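Acetyltransferase, GNAT family (Streptococcus pneumoniae, PDB 2I79) binds acetyl coenzyme A and, as a GNAT-family enzyme, probably transfers its acetyl group to an amine, possibly that of an amino acid. Local coordinates at residues Ile7-Pro12 with Asn58-Leu63; Phe21-Ser26 with Asp37-Thr42; Asn75-Gln80 with Ile87-Ile92. One frame throughout, in Å; residues are numbered along the deposited sequence.

Interaction 1: residues Ile7-Pro12 with Asn58-Leu63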
loop_
_atom_site.group_PDB
_atom_site.type_symbol
_atom_site.label_atom_id
_atom_site.label_comp_id
_atom_site.label_asym_id
_atom_site.label_seq_id
_atom_site.Cartn_x
_atom_site.Cartn_y
_atom_site.Cartn_z
ATOM N N ILE A 7 -13.793 -18.250 16.572
ATOM C CA ILE A 7 -12.788 -17.613 15.727
ATOM C C ILE A 7 -12.305 -18.642 14.721
ATOM O O ILE A 7 -11.913 -19.761 15.097
ATOM C CB ILE A 7 -11.620 -17.047 16.516
ATOM C CG1 ILE A 7 -12.126 -15.889 17.385
ATOM C CG2 ILE A 7 -10.523 -16.574 15.552
ATOM C CD1 ILE A 7 -11.074 -15.228 18.276
ATOM N N ARG A 8 -12.378 -18.275 13.442
ATOM C CA ARG A 8 -11.895 -19.136 12.350
ATOM C C ARG A 8 -11.666 -18.360 11.054
ATOM O O ARG A 8 -12.194 -17.258 10.867
ATOM C CB ARG A 8 -12.897 -20.264 12.046
ATOM C CG ARG A 8 -14.253 -19.795 11.550
ATOM C CD ARG A 8 -15.001 -20.894 10.796
ATOM N NE ARG A 8 -16.388 -20.523 10.500
ATOM C CZ ARG A 8 -16.766 -19.708 9.519
ATOM N NH1 ARG A 8 -15.871 -19.175 8.697
ATOM N NH2 ARG A 8 -18.051 -19.443 9.338
ATOM N N GLU A 9 -10.947 -18.995 10.141
ATOM C CA GLU A 9 -10.721 -18.441 8.800
ATOM C C GLU A 9 -12.038 -18.214 8.077
ATOM O O GLU A 9 -12.939 -19.051 8.163
ATOM C CB GLU A 9 -9.829 -19.385 7.986
ATOM C CG GLU A 9 -9.319 -18.779 6.713
ATOM C CD GLU A 9 -8.148 -19.567 6.072
ATOM O OE1 GLU A 9 -7.631 -20.547 6.672
ATOM O OE2 GLU A 9 -7.731 -19.169 4.963
ATOM N N ALA A 10 -12.154 -17.081 7.382
ATOM C CA ALA A 10 -13.324 -16.784 6.561
ATOM C C ALA A 10 -13.434 -17.793 5.416
ATOM O O ALA A 10 -12.414 -18.232 4.874
ATOM C CB ALA A 10 -13.242 -15.372 5.994
ATOM N N GLU A 11 -14.667 -18.168 5.075
ATOM C CA GLU A 11 -14.949 -18.993 3.876
ATOM C C GLU A 11 -15.874 -18.244 2.911
ATOM O O GLU A 11 -16.606 -17.344 3.315
ATOM C CB GLU A 11 -15.577 -20.342 4.260
ATOM C CG GLU A 11 -14.691 -21.201 5.199
ATOM C CD GLU A 11 -15.492 -22.269 5.968
ATOM O OE1 GLU A 11 -16.318 -22.972 5.327
ATOM O OE2 GLU A 11 -15.300 -22.409 7.200
ATOM N N PRO A 12 -15.825 -18.597 1.615
ATOM C CA PRO A 12 -16.712 -17.936 0.630
ATOM C C PRO A 12 -18.181 -17.843 1.081
ATOM O O PRO A 12 -18.843 -16.858 0.785
ATOM C CB PRO A 12 -16.548 -18.810 -0.643
ATOM C CG PRO A 12 -15.808 -20.076 -0.143
ATOM C CD PRO A 12 -14.953 -19.597 0.977
ATOM N N ASN A 58 0.348 -16.431 1.908
ATOM C CA ASN A 58 0.883 -15.323 2.699
ATOM C C ASN A 58 -0.196 -14.277 3.036
ATOM O O ASN A 58 0.099 -13.182 3.506
ATOM C CB ASN A 58 2.132 -14.707 2.025
ATOM C CG ASN A 58 1.820 -13.865 0.770
ATOM O OD1 ASN A 58 0.757 -13.951 0.165
ATOM N ND2 ASN A 58 2.786 -13.072 0.368
ATOM N N GLN A 59 -1.454 -14.644 2.817
ATOM C CA GLN A 59 -2.553 -13.802 3.177
ATOM C C GLN A 59 -3.595 -14.596 3.973
ATOM O O GLN A 59 -3.634 -15.828 3.893
ATOM C CB GLN A 59 -3.173 -13.193 1.928
ATOM C CG GLN A 59 -2.219 -12.343 1.088
ATOM C CD GLN A 59 -2.884 -11.790 -0.147
ATOM O OE1 GLN A 59 -3.088 -12.510 -1.138
ATOM N NE2 GLN A 59 -3.230 -10.521 -0.110
ATOM N N ILE A 60 -4.425 -13.883 4.745
ATOM C CA ILE A 60 -5.508 -14.501 5.509
ATOM C C ILE A 60 -6.555 -13.501 5.988
ATOM O O ILE A 60 -6.238 -12.355 6.304
ATOM C CB ILE A 60 -4.964 -15.287 6.730
ATOM C CG1 ILE A 60 -6.035 -16.249 7.274
ATOM C CG2 ILE A 60 -4.495 -14.360 7.811
ATOM C CD1 ILE A 60 -5.454 -17.499 7.956
ATOM N N THR A 61 -7.799 -13.970 6.076
ATOM C CA THR A 61 -8.875 -13.260 6.736
ATOM C C THR A 61 -9.477 -14.168 7.807
ATOM O O THR A 61 -9.947 -15.255 7.502
ATOM C CB THR A 61 -9.986 -12.840 5.773
ATOM O OG1 THR A 61 -9.443 -11.993 4.782
ATOM C CG2 THR A 61 -11.136 -12.090 6.504
ATOM N N LEU A 62 -9.422 -13.708 9.057
ATOM C CA LEU A 62 -9.991 -14.396 10.215
ATOM C C LEU A 62 -11.199 -13.641 10.741
ATOM O O LEU A 62 -11.177 -12.412 10.861
ATOM C CB LEU A 62 -8.972 -14.496 11.345
ATOM C CG LEU A 62 -7.735 -15.405 11.172
ATOM C CD1 LEU A 62 -6.816 -15.270 12.390
ATOM C CD2 LEU A 62 -8.098 -16.860 10.958
ATOM N N LEU A 63 -12.240 -14.393 11.083
ATOM C CA LEU A 63 -13.480 -13.843 11.583
ATOM C C LEU A 63 -13.741 -14.269 13.041
ATOM O O LEU A 63 -13.420 -15.398 13.431
ATOM C CB LEU A 63 -14.631 -14.341 10.708
ATOM C CG LEU A 63 -14.591 -14.087 9.192
ATOM C CD1 LEU A 63 -15.825 -14.659 8.519
ATOM C CD2 LEU A 63 -14.451 -12.608 8.878
#

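Interaction 2: residues Phe21-Ser26 with Asp37-Thr42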
loop_
_atom_site.group_PDB
_atom_site.type_symbol
_atom_site.label_atom_id
_atom_site.label_comp_id
_atom_site.label_asym_id
_atom_site.label_seq_id
_atom_site.Cartn_x
_atom_site.Cartn_y
_atom_site.Cartn_z
ATOM N N PHE A 21 -21.189 -6.765 7.868
ATOM C CA PHE A 21 -20.384 -6.328 9.004
ATOM C C PHE A 21 -19.470 -5.159 8.641
ATOM O O PHE A 21 -19.308 -4.199 9.418
ATOM C CB PHE A 21 -19.554 -7.501 9.535
ATOM C CG PHE A 21 -18.594 -7.103 10.605
ATOM C CD1 PHE A 21 -19.059 -6.757 11.883
ATOM C CD2 PHE A 21 -17.244 -7.009 10.342
ATOM C CE1 PHE A 21 -18.183 -6.358 12.851
ATOM C CE2 PHE A 21 -16.370 -6.591 11.328
ATOM C CZ PHE A 21 -16.846 -6.279 12.574
ATOM N N LEU A 22 -18.858 -5.212 7.458
ATOM C CA LEU A 22 -17.902 -4.160 7.108
ATOM C C LEU A 22 -18.641 -2.857 6.839
ATOM O O LEU A 22 -18.166 -1.811 7.169
ATOM C CB LEU A 22 -17.014 -4.578 5.948
ATOM C CG LEU A 22 -15.957 -5.627 6.324
ATOM C CD1 LEU A 22 -15.473 -6.391 5.093
ATOM C CD2 LEU A 22 -14.767 -4.969 7.084
ATOM N N ASN A 23 -19.834 -2.948 6.278
ATOM C CA ASN A 23 -20.689 -1.770 6.103
ATOM C C ASN A 23 -21.122 -1.193 7.448
ATOM O O ASN A 23 -21.150 0.038 7.630
ATOM C CB ASN A 23 -21.917 -2.116 5.254
ATOM C CG ASN A 23 -21.624 -2.141 3.770
ATOM O OD1 ASN A 23 -22.227 -2.916 2.989
ATOM N ND2 ASN A 23 -20.720 -1.288 3.359
ATOM N N ARG A 24 -21.397 -2.073 8.394
ATOM C CA ARG A 24 -21.748 -1.611 9.751
ATOM C C ARG A 24 -20.610 -0.828 10.382
ATOM O O ARG A 24 -20.799 0.300 10.769
ATOM C CB ARG A 24 -22.174 -2.768 10.662
ATOM C CG ARG A 24 -22.373 -2.343 12.127
ATOM C CD ARG A 24 -23.076 -3.413 12.966
ATOM N NE ARG A 24 -22.190 -4.509 13.439
ATOM C CZ ARG A 24 -21.752 -4.724 14.697
ATOM N NH1 ARG A 24 -22.062 -3.944 15.741
ATOM N NH2 ARG A 24 -20.990 -5.776 14.922
ATOM N N VAL A 25 -19.416 -1.406 10.446
ATOM C CA VAL A 25 -18.298 -0.749 11.135
ATOM C C VAL A 25 -17.791 0.490 10.393
ATOM O O VAL A 25 -17.270 1.406 10.990
ATOM C CB VAL A 25 -17.137 -1.746 11.439
ATOM C CG1 VAL A 25 -17.628 -2.845 12.350
ATOM C CG2 VAL A 25 -16.548 -2.332 10.141
ATOM N N SER A 26 -17.984 0.549 9.088
ATOM C CA SER A 26 -17.547 1.726 8.310
ATOM C C SER A 26 -18.294 3.040 8.743
ATOM O O SER A 26 -17.809 4.158 8.489
ATOM C CB SER A 26 -17.700 1.438 6.805
ATOM O OG SER A 26 -19.025 1.594 6.459
ATOM N N ASP A 37 -19.671 5.716 2.715
ATOM C CA ASP A 37 -19.909 5.005 1.474
ATOM C C ASP A 37 -19.842 3.464 1.652
ATOM O O ASP A 37 -20.353 2.707 0.810
ATOM C CB ASP A 37 -18.950 5.484 0.384
ATOM C CG ASP A 37 -19.378 6.829 -0.251
ATOM O OD1 ASP A 37 -20.062 7.660 0.406
ATOM O OD2 ASP A 37 -19.027 7.055 -1.432
ATOM N N GLY A 38 -19.207 3.001 2.724
ATOM C CA GLY A 38 -19.149 1.583 2.997
ATOM C C GLY A 38 -18.075 0.846 2.227
ATOM O O GLY A 38 -17.199 1.443 1.628
ATOM N N ILE A 39 -18.160 -0.476 2.249
ATOM C CA ILE A 39 -17.121 -1.336 1.713
ATOM C C ILE A 39 -17.080 -1.362 0.174
ATOM O O ILE A 39 -16.046 -1.696 -0.404
ATOM C CB ILE A 39 -17.241 -2.763 2.323
ATOM C CG1 ILE A 39 -15.965 -3.591 2.073
ATOM C CG2 ILE A 39 -18.495 -3.462 1.829
ATOM C CD1 ILE A 39 -14.765 -3.173 2.969
ATOM N N LEU A 40 -18.183 -1.005 -0.484
ATOM C CA LEU A 40 -18.210 -0.836 -1.948
ATOM C C LEU A 40 -18.025 -2.166 -2.750
ATOM O O LEU A 40 -17.569 -2.170 -3.905
ATOM C CB LEU A 40 -17.197 0.231 -2.377
ATOM C CG LEU A 40 -17.464 1.602 -1.747
ATOM C CD1 LEU A 40 -16.275 2.527 -1.924
ATOM C CD2 LEU A 40 -18.755 2.226 -2.302
ATOM N N LEU A 41 -18.395 -3.276 -2.116
ATOM C CA LEU A 41 -18.270 -4.610 -2.681
ATOM C C LEU A 41 -19.592 -5.317 -2.482
ATOM O O LEU A 41 -20.155 -5.289 -1.394
ATOM C CB LEU A 41 -17.174 -5.398 -1.966
ATOM C CG LEU A 41 -15.701 -5.153 -2.276
ATOM C CD1 LEU A 41 -14.837 -6.090 -1.427
ATOM C CD2 LEU A 41 -15.384 -5.354 -3.743
ATOM N N THR A 42 -20.095 -5.946 -3.536
ATOM C CA THR A 42 -21.277 -6.792 -3.447
ATOM C C THR A 42 -20.889 -8.125 -2.773
ATOM O O THR A 42 -19.702 -8.472 -2.710
ATOM C CB THR A 42 -21.795 -7.140 -4.864
ATOM O OG1 THR A 42 -20.776 -7.895 -5.515
ATOM C CG2 THR A 42 -22.090 -5.890 -5.652
#

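Interaction 3: residues Asn75-Gln80 with Ile87-Ile92. With ACO (acetyl coenzyme *a), chain G.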
loop_
_atom_site.group_PDB
_atom_site.type_symbol
_atom_site.label_atom_id
_atom_site.label_comp_id
_atom_site.label_asym_id
_atom_site.label_seq_id
_atom_site.Cartn_x
_atom_site.Cartn_y
_atom_site.Cartn_z
ATOM N N ASN A 75 -7.387 -8.990 8.999
ATOM C CA ASN A 75 -7.029 -9.216 7.623
ATOM C C ASN A 75 -5.521 -9.067 7.477
ATOM O O ASN A 75 -4.936 -8.066 7.929
ATOM C CB ASN A 75 -7.743 -8.170 6.802
ATOM C CG ASN A 75 -8.164 -8.666 5.481
ATOM O OD1 ASN A 75 -7.599 -8.277 4.457
ATOM N ND2 ASN A 75 -9.153 -9.549 5.471
ATOM N N ILE A 76 -4.873 -10.075 6.914
ATOM C CA ILE A 76 -3.516 -9.886 6.414
ATOM C C ILE A 76 -3.519 -9.940 4.893
ATOM O O ILE A 76 -4.011 -10.886 4.283
ATOM C CB ILE A 76 -2.523 -10.894 6.945
ATOM C CG1 ILE A 76 -2.476 -10.840 8.475
ATOM C CG2 ILE A 76 -1.161 -10.611 6.329
ATOM C CD1 ILE A 76 -1.658 -11.954 9.079
ATOM N N THR A 77 -2.972 -8.885 4.319
ATOM C CA THR A 77 -2.846 -8.683 2.889
ATOM C C THR A 77 -1.363 -8.618 2.538
ATOM O O THR A 77 -0.549 -8.270 3.373
ATOM C CB THR A 77 -3.556 -7.378 2.534
ATOM O OG1 THR A 77 -4.831 -7.697 1.989
ATOM C CG2 THR A 77 -2.755 -6.538 1.587
ATOM N N ALA A 78 -1.013 -8.957 1.303
ATOM C CA ALA A 78 0.392 -9.031 0.902
ATOM C C ALA A 78 0.562 -9.087 -0.608
ATOM O O ALA A 78 -0.221 -9.731 -1.307
ATOM C CB ALA A 78 1.048 -10.250 1.537
ATOM N N ASP A 79 1.610 -8.437 -1.095
ATOM C CA ASP A 79 2.047 -8.563 -2.486
ATOM C C ASP A 79 2.778 -9.860 -2.723
ATOM O O ASP A 79 3.229 -10.488 -1.781
ATOM C CB ASP A 79 2.950 -7.387 -2.838
ATOM C CG ASP A 79 2.170 -6.092 -2.953
ATOM O OD1 ASP A 79 0.910 -6.121 -2.898
ATOM O OD2 ASP A 79 2.807 -5.040 -3.106
ATOM N N GLN A 80 2.899 -10.254 -3.993
ATOM C CA GLN A 80 3.427 -11.569 -4.346
ATOM C C GLN A 80 4.849 -11.566 -4.902
ATOM O O GLN A 80 5.473 -12.619 -4.945
ATOM C CB GLN A 80 2.479 -12.284 -5.332
ATOM C CG GLN A 80 1.089 -12.648 -4.777
ATOM C CD GLN A 80 1.152 -13.328 -3.424
ATOM O OE1 GLN A 80 0.561 -12.847 -2.444
ATOM N NE2 GLN A 80 1.945 -14.394 -3.334
ATOM N N ILE A 87 6.068 -9.497 3.732
ATOM C CA ILE A 87 5.431 -8.401 4.450
ATOM C C ILE A 87 3.891 -8.493 4.362
ATOM O O ILE A 87 3.312 -8.422 3.268
ATOM C CB ILE A 87 5.848 -7.034 3.850
ATOM C CG1 ILE A 87 7.383 -6.871 3.832
ATOM C CG2 ILE A 87 5.200 -5.886 4.613
ATOM C CD1 ILE A 87 7.863 -5.695 3.003
ATOM N N GLY A 88 3.247 -8.642 5.515
ATOM C CA GLY A 88 1.791 -8.655 5.625
ATOM C C GLY A 88 1.299 -7.335 6.160
ATOM O O GLY A 88 1.771 -6.848 7.197
ATOM N N ASP A 89 0.374 -6.728 5.429
ATOM C CA ASP A 89 -0.291 -5.502 5.863
ATOM C C ASP A 89 -1.496 -5.910 6.668
ATOM O O ASP A 89 -2.368 -6.650 6.160
ATOM C CB ASP A 89 -0.719 -4.699 4.635
ATOM C CG ASP A 89 0.482 -4.227 3.816
ATOM O OD1 ASP A 89 1.271 -3.436 4.364
ATOM O OD2 ASP A 89 0.658 -4.666 2.644
ATOM N N LEU A 90 -1.543 -5.446 7.912
ATOM C CA LEU A 90 -2.566 -5.862 8.859
ATOM C C LEU A 90 -3.722 -4.840 8.906
ATOM O O LEU A 90 -3.506 -3.621 8.823
ATOM C CB LEU A 90 -1.920 -6.094 10.250
ATOM C CG LEU A 90 -2.525 -6.968 11.365
ATOM C CD1 LEU A 90 -2.685 -8.432 11.045
ATOM C CD2 LEU A 90 -1.618 -6.871 12.600
ATOM N N PHE A 91 -4.951 -5.369 9.019
ATOM C CA PHE A 91 -6.174 -4.588 9.248
ATOM C C PHE A 91 -7.058 -5.334 10.257
ATOM O O PHE A 91 -7.345 -6.517 10.040
ATOM C CB PHE A 91 -6.937 -4.420 7.932
ATOM C CG PHE A 91 -8.255 -3.722 8.074
ATOM C CD1 PHE A 91 -8.311 -2.346 8.283
ATOM C CD2 PHE A 91 -9.440 -4.430 8.014
ATOM C CE1 PHE A 91 -9.541 -1.687 8.409
ATOM C CE2 PHE A 91 -10.671 -3.780 8.143
ATOM C CZ PHE A 91 -10.719 -2.408 8.338
ATOM N N ILE A 92 -7.488 -4.654 11.329
ATOM C CA ILE A 92 -8.457 -5.207 12.306
ATOM C C ILE A 92 -9.588 -4.219 12.590
ATOM O O ILE A 92 -9.365 -3.022 12.770
ATOM C CB ILE A 92 -7.781 -5.569 13.670
ATOM C CG1 ILE A 92 -6.555 -6.470 13.450
ATOM C CG2 ILE A 92 -8.772 -6.289 14.662
ATOM C CD1 ILE A 92 -5.837 -6.878 14.756
HETATM N N1A ACO G . -6.490 4.907 24.959
HETATM C C2A ACO G . -5.681 3.882 25.301
HETATM N N3A ACO G . -6.128 2.619 25.445
HETATM C C4A ACO G . -7.425 2.314 25.244
HETATM C C5A ACO G . -8.363 3.364 24.854
HETATM C C6A ACO G . -7.808 4.718 24.710
HETATM N N6A ACO G . -8.615 5.741 24.355
HETATM N N7A ACO G . -9.562 2.791 24.731
HETATM C C8A ACO G . -9.391 1.464 25.016
HETATM N N9A ACO G . -8.112 1.190 25.325
HETATM C C1B ACO G . -7.431 -0.087 25.683
HETATM C C2B ACO G . -8.140 -1.084 26.586
HETATM O O2B ACO G . -7.925 -0.800 27.970
HETATM C C3B ACO G . -7.441 -2.359 26.189
HETATM O O3B ACO G . -6.122 -2.469 26.691
HETATM P P3B ACO G . -5.693 -3.459 27.874
HETATM O O7A ACO G . -6.350 -2.664 28.990
HETATM O O8A ACO G . -4.184 -3.501 27.893
HETATM O O9A ACO G . -6.284 -4.809 27.552
HETATM C C4B ACO G . -7.231 -2.180 24.693
HETATM O O4B ACO G . -7.119 -0.779 24.476
HETATM C C5B ACO G . -8.384 -2.797 23.912
HETATM O O5B ACO G . -8.047 -4.181 23.754
HETATM P P1A ACO G . -9.182 -5.193 23.232
HETATM O O1A ACO G . -10.449 -5.007 24.024
HETATM O O2A ACO G . -8.499 -6.541 23.125
HETATM O O3A ACO G . -9.494 -4.527 21.789
HETATM P P2A ACO G . -10.944 -4.154 21.126
HETATM O O4A ACO G . -11.631 -2.912 21.703
HETATM O O5A ACO G . -11.680 -5.471 21.060
HETATM O O6A ACO G . -10.349 -3.763 19.656
HETATM C CBP ACO G . -9.908 -1.899 18.133
HETATM C CCP ACO G . -9.605 -2.565 19.462
HETATM C CDP ACO G . -8.965 -0.697 17.983
HETATM C CEP ACO G . -9.699 -2.938 17.021
HETATM C CAP ACO G . -11.362 -1.414 18.127
HETATM O OAP ACO G . -11.572 -0.354 19.089
HETATM C C9P ACO G . -11.788 -0.960 16.740
HETATM O O9P ACO G . -12.179 -1.778 15.930
HETATM N N8P ACO G . -11.738 0.340 16.475
HETATM C C7P ACO G . -12.155 0.955 15.210
HETATM C C6P ACO G . -11.351 0.493 13.995
HETATM C C5P ACO G . -9.877 0.692 14.210
HETATM O O5P ACO G . -9.469 1.780 14.558
HETATM N N4P ACO G . -9.090 -0.358 14.010
HETATM C C3P ACO G . -7.644 -0.320 14.164
HETATM C C2P ACO G . -6.933 0.438 13.051
HETATM S S1P ACO G . -7.175 -0.412 11.516
HETATM C C ACO G . -5.926 -1.385 11.152
HETATM O O ACO G . -5.826 -2.306 11.928
HETATM C CH3 ACO G . -5.050 -1.072 9.952
HETATM O O HOH W 1 3.749 -7.642 0.857
#

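Interaction 1: residues Ile7-Pro12 with Asn58-Leu63
Strand 7-9, the outermost strand at one end of the central sheet, runs antiparallel to strand 60-63, the two short axes 4.6 Å apart and their directions 152° from each other. Arg8 and Leu63 form a hydrogen-bonded pair. Arg8 N gives a bond to Leu63 O nearly along the C=O axis, and the return bond, Leu63 N to Arg8 O at 2.9 Å, is almost straight at the hydrogen although the donor stands above the carbonyl plane. Past the non-hydrogen-bonded pair Glu9 and Leu62, the ladder gains a last rung where the chain has already left the strand: Ala10 N meets Thr61 O at 2.9 Å, in the carbonyl plane.

The methyl Ala10 CB rests against Leu63 CD1 at 3.7 Å and also near Thr61 CG2, with Leu50 of helix 43-55 closing over it. Leu62 CD2 reaches back to Glu9 N and CA although the two side chains diverge, and the extended Glu9 chain crosses Ile60 obliquely, CD lying 3.9 Å from Ile60 CD1. Arg8 turns its NH1 along its own strand to Glu9 O, 3.0 Å away and in the guanidinium plane. Asp14 makes a salt bridge to it, and Glu11 OE2 lies over one face, at a long 3.6 Å from Arg8 NH1, a matter of charge only. Backbone bonds therefore fix the register, while the positive charge is shared between a carbonyl and two carboxylates, the second more distant.

Interaction 2: residues Phe21-Ser26 with Asp37-Thr42
The segment connecting the first two helices of this GNAT fold, between helix 15-26 and helix 43-55, folds back against the last turns of the first helix, and here it meets one side of that helix through Leu22, Asn23 and Ser26. Gly38 passes nearest, its CA 4.8 Å from the CA of Asn23. With a positive phi of 82°, an extended psi and no side chain, it lets the backbone pass close: Ser26 OG sits 3.5 Å from Gly38 CA, and the Asn23 amide lies over the same stretch of backbone.

Ile39 carries the apolar part of the contact. Its chi1 of -165° sets CG1 anti to the backbone N, and chi2 of 75° then brings CD1 to Leu22 CD1, 3.9 Å away, in an oblique crossing. CG2, in the crowded position between N and the carbonyl carbon, touches the end of Asn23, the two side chains crossing at about a right angle. Ser26 OG is turned back on its own helix and donates to Asn23 O at 2.9 Å, from above the carbonyl plane.

Beyond the contact, Arg81 of the second subunit donates a hydrogen bond to Gly38 O. The contact thus mixes a small apolar patch with polar helix side chains laid over the Gly38 backbone, while the carbonyl of that same glycine is bonded across the dimer interface.

Interaction 3: residues Asn75-Gln80 with Ile87-Ile92
The beta hairpin of strands 69-77 and 87-94 lies in the middle of the GNAT sheet, and its side chains alternate between two faces. On one, Ile76 and Leu90 face each other as a non-hydrogen-bonded pair and cross obliquely. Leu90 CG is anti to its backbone N (chi1 -158°), and chi2 of 63° then turns CD1 to Ile76 CG1 at 3.5 Å. The other branch of Ile76, CG2, lies 3.6 Å from Gly88 CA, close over the backbone of a residue without a side chain. Trp114, Leu108 and Ala111 of helix 103-117 pack over this apolar patch.

The opposite face carries Asn75, Thr77, Asp89 and Phe91. Thr77 and Asp89 cross obliquely, methyl CG2 toward carboxylate OD2, while Asp89 OD1 is held by Gln125 of the next strand. Asn75 CB comes to the edge of the Phe91 ring, near its plane; chi1 of 176° carries that ring away from Asn75 and toward the acetyl donor, where CD1 is 3.9 Å from the thioester carbon C of acetyl coenzyme A.

Two hydrogen-bonded pairs, Asn75 with Phe91 and Thr77 with Asp89, hold the register, each through two backbone bonds; in the first, Asn75 N reaches Phe91 O at 2.7 Å. Next along the strand, Ile92 O accepts from the pantetheine nitrogen N4P, so the arm pairs with strand 87-94 inside the sheet, as in the GNAT fold, in the splay beside strand 123-129. A second bond probably polarises the thioester carbonyl: Ile92 N donates to the acetyl oxygen O at 2.9 Å.

From the N terminus, strand 5-9 starts the sheet and the chain then passes through two helices before returning as strand 60-66, so interaction 1 closes a long loop that is mostly helical. Interaction 2 is nested within it, closing a shorter loop; their centres lie about 17 Å apart, and the two contacts do not touch. Interaction 3 follows in series and closes the hairpin of strands 69-77 and 87-94. It shares the sheet with interaction 1, since strands 60-66 and 69-77 are neighbours, and Ile60 O probably bonds to Ile76 N. Interactions 1 and 3 thus belong to the sheet, while interaction 2 joins helix 15-26 to the loop before helix 43-55.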